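Eps1p (Saccharomyces cerevisiae, PDB 4TW5) is a thioredoxin-superfamily protein whose crystallised fragment is built from two thioredoxin-like domains in tandem. Local coordinates at residues Phe141-Leu146 / Val157-Thr162; His181-Thr186 / Asp259-Phe264; Ile189-Leu194 / Ile199-Val204. All blocks are in the same frame, centred on the assembly; numbering follows the deposited sequence. Where two conformers were deposited one is given.

All three contacts lie in the second of two thioredoxin-like domains. Following the chain from the N terminus, contact 1 closes a short loop first, packing helix 140-150 against strand 155-160, and is complete before the others open. Helix 180-196 then starts contact 2, which is closed 73 residues later by helix 259-265. Contact 3 is nested inside that long loop: after helix 180-196 the chain turns back, and strand 200-205 runs alongside it. Contacts 1 and 3 meet in the central sheet, where strands 155-160 and 200-205 are hydrogen-bonded neighbours. Contact 1 lies on one sheet face, while contacts 2 and 3, whose centres are about 9 Å apart, lie on the other.

Contact 1 of 3, residues Phe141-Leu146 / Val157-Thr162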
loop_
_atom_site.group_PDB
_atom_site.type_symbol
_atom_site.label_atom_id
_atom_site.label_comp_id
_atom_site.label_asym_id
_atom_site.label_seq_id
_atom_site.Cartn_x
_atom_site.Cartn_y
_atom_site.Cartn_z
ATOM N N PHE A 141 -8.809 10.880 5.595
ATOM C CA PHE A 141 -10.221 10.957 5.906
ATOM C C PHE A 141 -10.821 12.307 5.494
ATOM O O PHE A 141 -11.925 12.362 4.941
ATOM C CB PHE A 141 -10.440 10.709 7.395
ATOM C CG PHE A 141 -11.876 10.825 7.812
ATOM C CD1 PHE A 141 -12.756 9.768 7.610
ATOM C CD2 PHE A 141 -12.356 12.001 8.381
ATOM C CE1 PHE A 141 -14.082 9.877 7.978
ATOM C CE2 PHE A 141 -13.686 12.120 8.751
ATOM C CZ PHE A 141 -14.550 11.058 8.554
ATOM N N ASP A 142 -10.099 13.388 5.771
ATOM C CA ASP A 142 -10.528 14.734 5.395
ATOM C C ASP A 142 -10.703 14.826 3.893
ATOM O O ASP A 142 -11.685 15.381 3.383
ATOM C CB ASP A 142 -9.494 15.768 5.843
ATOM C CG ASP A 142 -9.315 15.795 7.351
ATOM O OD1 ASP A 142 -10.339 15.746 8.081
ATOM O OD2 ASP A 142 -8.137 15.840 7.797
ATOM N N PHE A 143 -9.733 14.270 3.180
ATOM C CA PHE A 143 -9.750 14.338 1.731
ATOM C C PHE A 143 -10.911 13.522 1.149
ATOM O O PHE A 143 -11.439 13.869 0.103
ATOM C CB PHE A 143 -8.426 13.854 1.127
ATOM C CG PHE A 143 -8.433 13.883 -0.383
ATOM C CD1 PHE A 143 -8.272 15.078 -1.065
ATOM C CD2 PHE A 143 -8.674 12.732 -1.110
ATOM C CE1 PHE A 143 -8.302 15.117 -2.434
ATOM C CE2 PHE A 143 -8.725 12.770 -2.483
ATOM C CZ PHE A 143 -8.542 13.966 -3.143
ATOM N N LEU A 144 -11.253 12.417 1.815
ATOM C CA LEU A 144 -12.317 11.535 1.382
ATOM C C LEU A 144 -13.674 12.196 1.667
ATOM O O LEU A 144 -14.591 12.119 0.860
ATOM C CB LEU A 144 -12.188 10.176 2.087
ATOM C CG LEU A 144 -10.973 9.293 1.690
ATOM C CD1 LEU A 144 -10.947 7.998 2.473
ATOM C CD2 LEU A 144 -10.925 8.975 0.181
ATOM N N GLU A 145 -13.780 12.895 2.788
ATOM C CA GLU A 145 -14.981 13.671 3.052
ATOM C C GLU A 145 -15.196 14.676 1.927
ATOM O O GLU A 145 -16.285 14.748 1.384
ATOM C CB GLU A 145 -14.914 14.382 4.407
ATOM C CG GLU A 145 -14.944 13.443 5.593
ATOM C CD GLU A 145 -15.935 13.902 6.653
ATOM O OE1 GLU A 145 -15.780 15.025 7.187
ATOM O OE2 GLU A 145 -16.903 13.151 6.916
ATOM N N LEU A 146 -14.141 15.384 1.526
ATOM C CA LEU A 146 -14.269 16.343 0.440
ATOM C C LEU A 146 -14.813 15.695 -0.815
ATOM O O LEU A 146 -15.631 16.272 -1.530
ATOM C CB LEU A 146 -12.933 16.989 0.117
ATOM C CG LEU A 146 -12.346 17.832 1.237
ATOM C CD1 LEU A 146 -11.043 18.420 0.750
ATOM C CD2 LEU A 146 -13.348 18.922 1.661
ATOM N N VAL A 157 -6.198 20.867 -4.297
ATOM C CA VAL A 157 -5.406 20.032 -3.404
ATOM C C VAL A 157 -4.116 19.559 -4.058
ATOM O O VAL A 157 -4.094 19.128 -5.226
ATOM C CB VAL A 157 -6.185 18.811 -2.906
ATOM C CG1 VAL A 157 -5.341 17.997 -1.903
ATOM C CG2 VAL A 157 -7.496 19.255 -2.295
ATOM N N SER A 158 -3.046 19.680 -3.283
ATOM C CA SER A 158 -1.710 19.270 -3.682
ATOM C C SER A 158 -1.300 18.022 -2.907
ATOM O O SER A 158 -1.615 17.881 -1.719
ATOM C CB SER A 158 -0.705 20.409 -3.461
ATOM O OG SER A 158 -0.645 20.747 -2.098
ATOM N N PHE A 159 -0.567 17.146 -3.585
ATOM C CA PHE A 159 -0.133 15.850 -3.060
ATOM C C PHE A 159 1.395 15.752 -3.082
ATOM O O PHE A 159 2.025 16.074 -4.089
ATOM C CB PHE A 159 -0.747 14.701 -3.878
ATOM C CG PHE A 159 -2.247 14.686 -3.854
ATOM C CD1 PHE A 159 -2.974 15.543 -4.674
ATOM C CD2 PHE A 159 -2.928 13.842 -2.991
ATOM C CE1 PHE A 159 -4.349 15.540 -4.635
ATOM C CE2 PHE A 159 -4.295 13.849 -2.935
ATOM C CZ PHE A 159 -5.011 14.692 -3.760
ATOM N N TRP A 160 1.986 15.319 -1.970
ATOM C CA TRP A 160 3.452 15.408 -1.787
ATOM C C TRP A 160 4.114 14.092 -1.405
ATOM O O TRP A 160 3.562 13.337 -0.606
ATOM C CB TRP A 160 3.783 16.442 -0.715
ATOM C CG TRP A 160 3.264 17.797 -1.018
ATOM C CD1 TRP A 160 1.975 18.239 -0.874
ATOM C CD2 TRP A 160 4.020 18.910 -1.507
ATOM N NE1 TRP A 160 1.888 19.554 -1.259
ATOM C CE2 TRP A 160 3.130 19.992 -1.642
ATOM C CE3 TRP A 160 5.366 19.093 -1.852
ATOM C CZ2 TRP A 160 3.539 21.243 -2.108
ATOM C CZ3 TRP A 160 5.775 20.334 -2.309
ATOM C CH2 TRP A 160 4.860 21.397 -2.440
ATOM N N PRO A 161 5.335 13.849 -1.916
ATOM C CA PRO A 161 6.081 12.659 -1.503
ATOM C C PRO A 161 6.754 12.881 -0.157
ATOM O O PRO A 161 7.978 13.024 -0.077
ATOM C CB PRO A 161 7.118 12.493 -2.618
ATOM C CG PRO A 161 7.374 13.869 -3.081
ATOM C CD PRO A 161 6.141 14.705 -2.809
ATOM N N THR A 162 5.953 12.891 0.902
ATOM C CA THR A 162 6.459 13.135 2.247
ATOM C C THR A 162 5.420 12.690 3.247
ATOM O O THR A 162 4.298 12.379 2.861
ATOM C CB THR A 162 6.753 14.628 2.473
ATOM O OG1 THR A 162 7.309 14.826 3.777
ATOM C CG2 THR A 162 5.455 15.414 2.361
#
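Phe143 and Phe159 form a T-shaped aromatic pair between helix 140-150 and strand 155-160. The edge of Phe159 is directed at a face of Phe143, with ring planes at 83° and centroids 5.3 Å apart. Its leading atom is CZ, which comes within 3.6 Å of Phe143 CE1 and almost as close to CZ of the same ring, so the edge meets the rim of the face and not its middle. Phe143 reaches the strand because its CG lies anti to the backbone N (chi1 179°), which carries the ring out from the helix.

A second apolar contact comes from Val157. Its CG1 methyl approaches Phe143 CE1 obliquely at 4.2 Å, beside the aromatic pair, while Ile212 and Leu216 also pack on Phe143.

Polar groups lie on the other side of the strand, whose side chains alternate. Trp160 NE1 donates to Ser158 OG over 2.9 Å, and that hydroxyl also bonds to Gly202 O; both residues face Trp187 of helix 180-196. Backbone bonds join the strand to its neighbours 200-205 and 234-238.

Since no hydrogen bond crosses between 141-146 and 157-162, here the two segments meet by apolar packing and by the favourable approach of weakly positive ring hydrogens to a pi face.

Contact 2 of 3, residues His181-Thr186 / Asp259-Phe264; sequences HEFQRT and DGYVDF
Tyr261 and Phe183 account for most of the surface buried between 181-186 and 259-264, and they meet as a T-shaped pair. Here the tyrosine offers its face and the phenylalanine its edge, with centroids 5.5 Å apart and planes at 72°, somewhat short of perpendicular. A single carbon does most of the touching: Phe183 CE1 lies 3.8 Å from Tyr261 CZ and equally close to Tyr261 OH, so the edge sits over the phenolic end of the ring, near its rim. The two side chains approach from opposite directions. Phe183 owes its reach to its first torsion, which swings CG anti to the backbone N (chi1 -161°) and brings the ring to Tyr261 although its CB does not point that way.

Both helices belong to a thioredoxin fold. Helix 180-196 begins at Cys180, which is disulfide-bonded to Cys177, and helix 259-265 is the last helix of the domain; the two cover the same face of the central sheet, with Phe183 also resting on Val235 of strand 234-238. On its other flank, Phe183 CD2 comes within 3.6 Å of Trp160 CH2, carrying the aromatic packing on to strand 155-160.

The polar end of Tyr261 is engaged by Ser255, whose backbone N bonds to the hydroxyl, which would hold the phenol end beside Phe183. Tyr250 stacks on the Tyr261 ring and also meets Phe264 edge-to-face. Thr186 borders the pair more loosely, its CG2 standing 4.6 Å from Tyr261 CE2, while its own hydroxyl is hydrogen-bonded to Ala256 O in the loop that leads into helix 259-265.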
loop_
_atom_site.group_PDB
_atom_site.type_symbol
_atom_site.label_atom_id
_atom_site.label_comp_id
_atom_site.label_asym_id
_atom_site.label_seq_id
_atom_site.Cartn_x
_atom_site.Cartn_y
_atom_site.Cartn_z
ATOM N N HIS A 181 10.868 21.640 -3.619
ATOM C CA HIS A 181 11.194 22.868 -2.902
ATOM C C HIS A 181 10.732 24.108 -3.657
ATOM O O HIS A 181 10.171 25.026 -3.072
ATOM C CB HIS A 181 12.694 22.948 -2.649
ATOM C CG HIS A 181 13.119 24.205 -1.956
ATOM N ND1 HIS A 181 13.116 24.335 -0.584
ATOM C CD2 HIS A 181 13.544 25.394 -2.448
ATOM C CE1 HIS A 181 13.532 25.545 -0.260
ATOM N NE2 HIS A 181 13.797 26.207 -1.373
ATOM N N GLU A 182 10.986 24.143 -4.960
ATOM C CA GLU A 182 10.480 25.221 -5.801
ATOM C C GLU A 182 8.950 25.299 -5.660
ATOM O O GLU A 182 8.356 26.379 -5.587
ATOM C CB GLU A 182 10.846 25.003 -7.270
ATOM C CG GLU A 182 10.551 26.199 -8.200
ATOM C CD GLU A 182 10.865 25.911 -9.675
ATOM O OE1 GLU A 182 10.619 24.777 -10.135
ATOM O OE2 GLU A 182 11.377 26.809 -10.382
ATOM N N PHE A 183 8.306 24.139 -5.657
ATOM C CA PHE A 183 6.856 24.135 -5.666
ATOM C C PHE A 183 6.272 24.534 -4.313
ATOM O O PHE A 183 5.102 24.904 -4.255
ATOM C CB PHE A 183 6.308 22.767 -6.096
ATOM C CG PHE A 183 4.861 22.812 -6.554
ATOM C CD1 PHE A 183 4.519 23.444 -7.732
ATOM C CD2 PHE A 183 3.849 22.262 -5.781
ATOM C CE1 PHE A 183 3.202 23.506 -8.144
ATOM C CE2 PHE A 183 2.513 22.323 -6.194
ATOM C CZ PHE A 183 2.198 22.942 -7.375
ATOM N N GLN A 184 7.053 24.479 -3.227
ATOM C CA GLN A 184 6.489 24.967 -1.961
ATOM C C GLN A 184 6.222 26.465 -2.021
ATOM O O GLN A 184 5.252 26.959 -1.446
ATOM C CB GLN A 184 7.371 24.658 -0.777
ATOM C CG GLN A 184 7.207 23.261 -0.227
ATOM C CD GLN A 184 8.095 23.049 0.994
ATOM O OE1 GLN A 184 9.323 22.999 0.881
ATOM N NE2 GLN A 184 7.478 22.906 2.160
ATOM N N ARG A 185 7.088 27.186 -2.714
ATOM C CA ARG A 185 6.901 28.608 -2.885
ATOM C C ARG A 185 5.666 28.830 -3.736
ATOM O O ARG A 185 4.799 29.642 -3.404
ATOM C CB ARG A 185 8.123 29.243 -3.555
ATOM C CG ARG A 185 7.976 30.731 -3.724
ATOM C CD ARG A 185 9.252 31.369 -4.123
ATOM N NE ARG A 185 9.418 32.594 -3.353
ATOM C CZ ARG A 185 9.249 33.820 -3.823
ATOM N NH1 ARG A 185 8.943 34.019 -5.096
ATOM N NH2 ARG A 185 9.430 34.842 -3.021
ATOM N N THR A 186 5.616 28.106 -4.850
ATOM C CA THR A 186 4.512 28.165 -5.779
ATOM C C THR A 186 3.196 27.807 -5.099
ATOM O O THR A 186 2.200 28.507 -5.286
ATOM C CB THR A 186 4.769 27.260 -6.970
ATOM O OG1 THR A 186 5.988 27.668 -7.587
ATOM C CG2 THR A 186 3.684 27.390 -7.985
ATOM N N ASP A 259 0.126 30.905 -11.945
ATOM C CA ASP A 259 -1.017 31.374 -12.726
ATOM C C ASP A 259 -1.866 30.253 -13.307
ATOM O O ASP A 259 -3.103 30.299 -13.224
ATOM C CB ASP A 259 -0.567 32.270 -13.887
ATOM C CG ASP A 259 0.231 33.461 -13.438
ATOM O OD1 ASP A 259 0.387 33.671 -12.211
ATOM O OD2 ASP A 259 0.682 34.215 -14.322
ATOM N N GLY A 260 -1.201 29.266 -13.906
ATOM C CA GLY A 260 -1.893 28.139 -14.503
ATOM C C GLY A 260 -2.764 27.413 -13.505
ATOM O O GLY A 260 -3.924 27.096 -13.798
ATOM N N TYR A 261 -2.225 27.186 -12.312
ATOM C CA TYR A 261 -2.964 26.513 -11.254
ATOM C C TYR A 261 -4.173 27.347 -10.735
ATOM O O TYR A 261 -5.255 26.802 -10.505
ATOM C CB TYR A 261 -2.021 26.173 -10.096
ATOM C CG TYR A 261 -0.837 25.333 -10.546
ATOM C CD1 TYR A 261 -0.951 23.969 -10.694
ATOM C CD2 TYR A 261 0.379 25.918 -10.839
ATOM C CE1 TYR A 261 0.096 23.215 -11.125
ATOM C CE2 TYR A 261 1.442 25.160 -11.267
ATOM C CZ TYR A 261 1.291 23.807 -11.410
ATOM O OH TYR A 261 2.344 23.033 -11.833
ATOM N N VAL A 262 -3.994 28.656 -10.581
ATOM C CA VAL A 262 -5.069 29.513 -10.077
ATOM C C VAL A 262 -6.239 29.492 -11.055
ATOM O O VAL A 262 -7.389 29.238 -10.674
ATOM C CB VAL A 262 -4.587 30.973 -9.861
ATOM C CG1 VAL A 262 -5.775 31.922 -9.645
ATOM C CG2 VAL A 262 -3.657 31.049 -8.657
ATOM N N ASP A 263 -5.928 29.709 -12.327
ATOM C CA ASP A 263 -6.948 29.753 -13.370
ATOM C C ASP A 263 -7.621 28.400 -13.581
ATOM O O ASP A 263 -8.783 28.350 -13.942
ATOM C CB ASP A 263 -6.355 30.306 -14.664
ATOM C CG ASP A 263 -5.887 31.754 -14.497
ATOM O OD1 ASP A 263 -6.451 32.458 -13.611
ATOM O OD2 ASP A 263 -4.968 32.187 -15.238
ATOM N N PHE A 264 -6.897 27.306 -13.371
ATOM C CA PHE A 264 -7.526 25.995 -13.422
ATOM C C PHE A 264 -8.543 25.869 -12.301
ATOM O O PHE A 264 -9.685 25.465 -12.522
ATOM C CB PHE A 264 -6.490 24.877 -13.313
ATOM C CG PHE A 264 -7.083 23.513 -13.087
ATOM C CD1 PHE A 264 -7.700 22.814 -14.132
ATOM C CD2 PHE A 264 -7.018 22.927 -11.847
ATOM C CE1 PHE A 264 -8.222 21.546 -13.946
ATOM C CE2 PHE A 264 -7.539 21.662 -11.628
ATOM C CZ PHE A 264 -8.147 20.960 -12.683
#

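Contact 3 of 3, residues Ile189-Leu194 / Ile199-Val204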
loop_
_atom_site.group_PDB
_atom_site.type_symbol
_atom_site.label_atom_id
_atom_site.label_comp_id
_atom_site.label_asym_id
_atom_site.label_seq_id
_atom_site.Cartn_x
_atom_site.Cartn_y
_atom_site.Cartn_z
ATOM N N ILE A 189 1.956 30.618 -2.768
ATOM C CA ILE A 189 1.448 31.762 -3.509
ATOM C C ILE A 189 0.033 31.432 -4.059
ATOM O O ILE A 189 -0.914 32.196 -3.855
ATOM C CB ILE A 189 2.433 32.151 -4.655
ATOM C CG1 ILE A 189 3.781 32.573 -4.078
ATOM C CG2 ILE A 189 1.895 33.276 -5.501
ATOM C CD1 ILE A 189 4.897 32.693 -5.114
ATOM N N ILE A 190 -0.108 30.254 -4.659
ATOM C CA ILE A 190 -1.392 29.731 -5.106
ATOM C C ILE A 190 -2.425 29.712 -4.006
ATOM O O ILE A 190 -3.603 30.017 -4.267
ATOM C CB ILE A 190 -1.240 28.325 -5.669
ATOM C CG1 ILE A 190 -0.401 28.380 -6.937
ATOM C CG2 ILE A 190 -2.579 27.672 -5.919
ATOM C CD1 ILE A 190 0.118 27.044 -7.374
ATOM N N SER A 191 -2.037 29.318 -2.795
ATOM C CA SER A 191 -3.025 29.229 -1.726
ATOM C C SER A 191 -3.564 30.617 -1.366
ATOM O O SER A 191 -4.753 30.783 -1.127
ATOM C CB SER A 191 -2.456 28.561 -0.489
ATOM O OG SER A 191 -1.619 29.444 0.226
ATOM N N ARG A 192 -2.691 31.615 -1.362
ATOM C CA ARG A 192 -3.116 32.945 -0.974
ATOM C C ARG A 192 -3.930 33.603 -2.092
ATOM O O ARG A 192 -4.892 34.267 -1.818
ATOM C CB ARG A 192 -1.912 33.800 -0.597
ATOM C CG ARG A 192 -1.379 33.479 0.807
ATOM C CD ARG A 192 -0.033 34.162 1.134
ATOM N NE ARG A 192 0.033 35.624 0.990
ATOM C CZ ARG A 192 -0.533 36.501 1.816
ATOM N NH1 ARG A 192 -1.223 36.085 2.861
ATOM N NH2 ARG A 192 -0.383 37.798 1.607
ATOM N N GLN A 193 -3.556 33.402 -3.342
ATOM C CA GLN A 193 -4.310 33.990 -4.437
ATOM C C GLN A 193 -5.725 33.396 -4.526
ATOM O O GLN A 193 -6.694 34.124 -4.712
ATOM C CB GLN A 193 -3.546 33.805 -5.755
ATOM C CG GLN A 193 -2.282 34.667 -5.849
ATOM C CD GLN A 193 -1.612 34.559 -7.207
ATOM O OE1 GLN A 193 -1.380 33.465 -7.697
ATOM N NE2 GLN A 193 -1.300 35.690 -7.818
ATOM N N LEU A 194 -5.846 32.086 -4.314
ATOM C CA LEU A 194 -7.138 31.424 -4.390
ATOM C C LEU A 194 -8.012 31.776 -3.205
ATOM O O LEU A 194 -9.239 31.633 -3.266
ATOM C CB LEU A 194 -6.985 29.906 -4.484
ATOM C CG LEU A 194 -6.573 29.443 -5.880
ATOM C CD1 LEU A 194 -6.442 27.918 -5.948
ATOM C CD2 LEU A 194 -7.533 29.967 -6.942
ATOM N N ILE A 199 -11.678 30.091 -2.753
ATOM C CA ILE A 199 -11.356 28.705 -3.116
ATOM C C ILE A 199 -10.340 28.177 -2.096
ATOM O O ILE A 199 -9.309 28.810 -1.819
ATOM C CB ILE A 199 -10.841 28.629 -4.562
ATOM C CG1 ILE A 199 -11.987 29.006 -5.517
ATOM C CG2 ILE A 199 -10.291 27.225 -4.900
ATOM C CD1 ILE A 199 -11.585 29.117 -6.943
ATOM N N ASN A 200 -10.649 27.040 -1.496
ATOM C CA ASN A 200 -9.761 26.480 -0.496
ATOM C C ASN A 200 -8.576 25.743 -1.146
ATOM O O ASN A 200 -8.631 25.367 -2.328
ATOM C CB ASN A 200 -10.540 25.560 0.434
ATOM C CG ASN A 200 -11.521 26.332 1.296
ATOM O OD1 ASN A 200 -11.655 27.531 1.144
ATOM N ND2 ASN A 200 -12.200 25.656 2.190
ATOM N N THR A 201 -7.490 25.624 -0.379
ATOM C CA THR A 201 -6.346 24.787 -0.748
ATOM C C THR A 201 -6.003 23.812 0.356
ATOM O O THR A 201 -6.191 24.129 1.535
ATOM C CB THR A 201 -5.110 25.608 -1.034
ATOM O OG1 THR A 201 -4.966 26.577 0.002
ATOM C CG2 THR A 201 -5.239 26.323 -2.374
ATOM N N GLY A 202 -5.480 22.644 -0.036
ATOM C CA GLY A 202 -5.096 21.589 0.897
ATOM C C GLY A 202 -3.833 20.840 0.435
ATOM O O GLY A 202 -3.504 20.823 -0.752
ATOM N N HIS A 203 -3.131 20.226 1.381
ATOM C CA HIS A 203 -1.976 19.416 1.055
ATOM C C HIS A 203 -2.077 18.054 1.709
ATOM O O HIS A 203 -2.521 17.912 2.842
ATOM C CB HIS A 203 -0.677 20.140 1.444
ATOM C CG HIS A 203 -0.666 20.641 2.842
ATOM N ND1 HIS A 203 -1.082 21.915 3.171
ATOM C CD2 HIS A 203 -0.287 20.051 3.999
ATOM C CE1 HIS A 203 -0.992 22.073 4.480
ATOM N NE2 HIS A 203 -0.492 20.966 5.003
ATOM N N VAL A 204 -1.660 17.046 0.957
ATOM C CA VAL A 204 -1.722 15.655 1.392
ATOM C C VAL A 204 -0.322 15.043 1.424
ATOM O O VAL A 204 0.449 15.178 0.471
ATOM C CB VAL A 204 -2.617 14.827 0.444
ATOM C CG1 VAL A 204 -2.482 13.279 0.705
ATOM C CG2 VAL A 204 -4.052 15.330 0.490
HETATM O O HOH W 1 -6.784 29.098 -0.278
#
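The first torsion of Thr201 places OG1 between the backbone N and the carbonyl carbon (chi1 46°), against Ser191 CB, while CG2, anti to the carbonyl carbon, packs against Ser191 CA and also meets Leu194 CD1. In Leu194 it is CG that lies anti to the carbonyl carbon, and the forked end of the side chain thereby passes over Ile199 and Thr201. Its CD1 is 4.0 Å from Ile199 CG2 and nearly as close to Thr201 CG2, and its CD2 meets Ile199 CD1. Alongside, Thr201 OG1 presses against Ser191 CB at 3.2 Å; the serine hydroxyl is occupied otherwise, with Lys188 O and Glu134 N.

These segments form the returning half of a beta-alpha-beta unit of the thioredoxin fold, in which strand 155-160 leads to helix 180-196 and then to the neighbouring strand 200-205. The axes of segments 189-194 and 200-204 run nearly antiparallel, at 155°, and approach to 7.8 Å.

At the turn, Ile199 N donates to Leu194 O over 2.9 Å, tilted 28° from the carbonyl plane. A water bridges the two backbones further along. It donates to Ser191 O at 2.8 Å and to Ile199 O at 3.0 Å, and accepts from Thr201 OG1 at 3.1 Å, so three bonds grip it and link the helix backbone to the strand. Leu194 also packs on Val262 and Ala265 of helix 259-265, and on Leu156 of the adjacent strand.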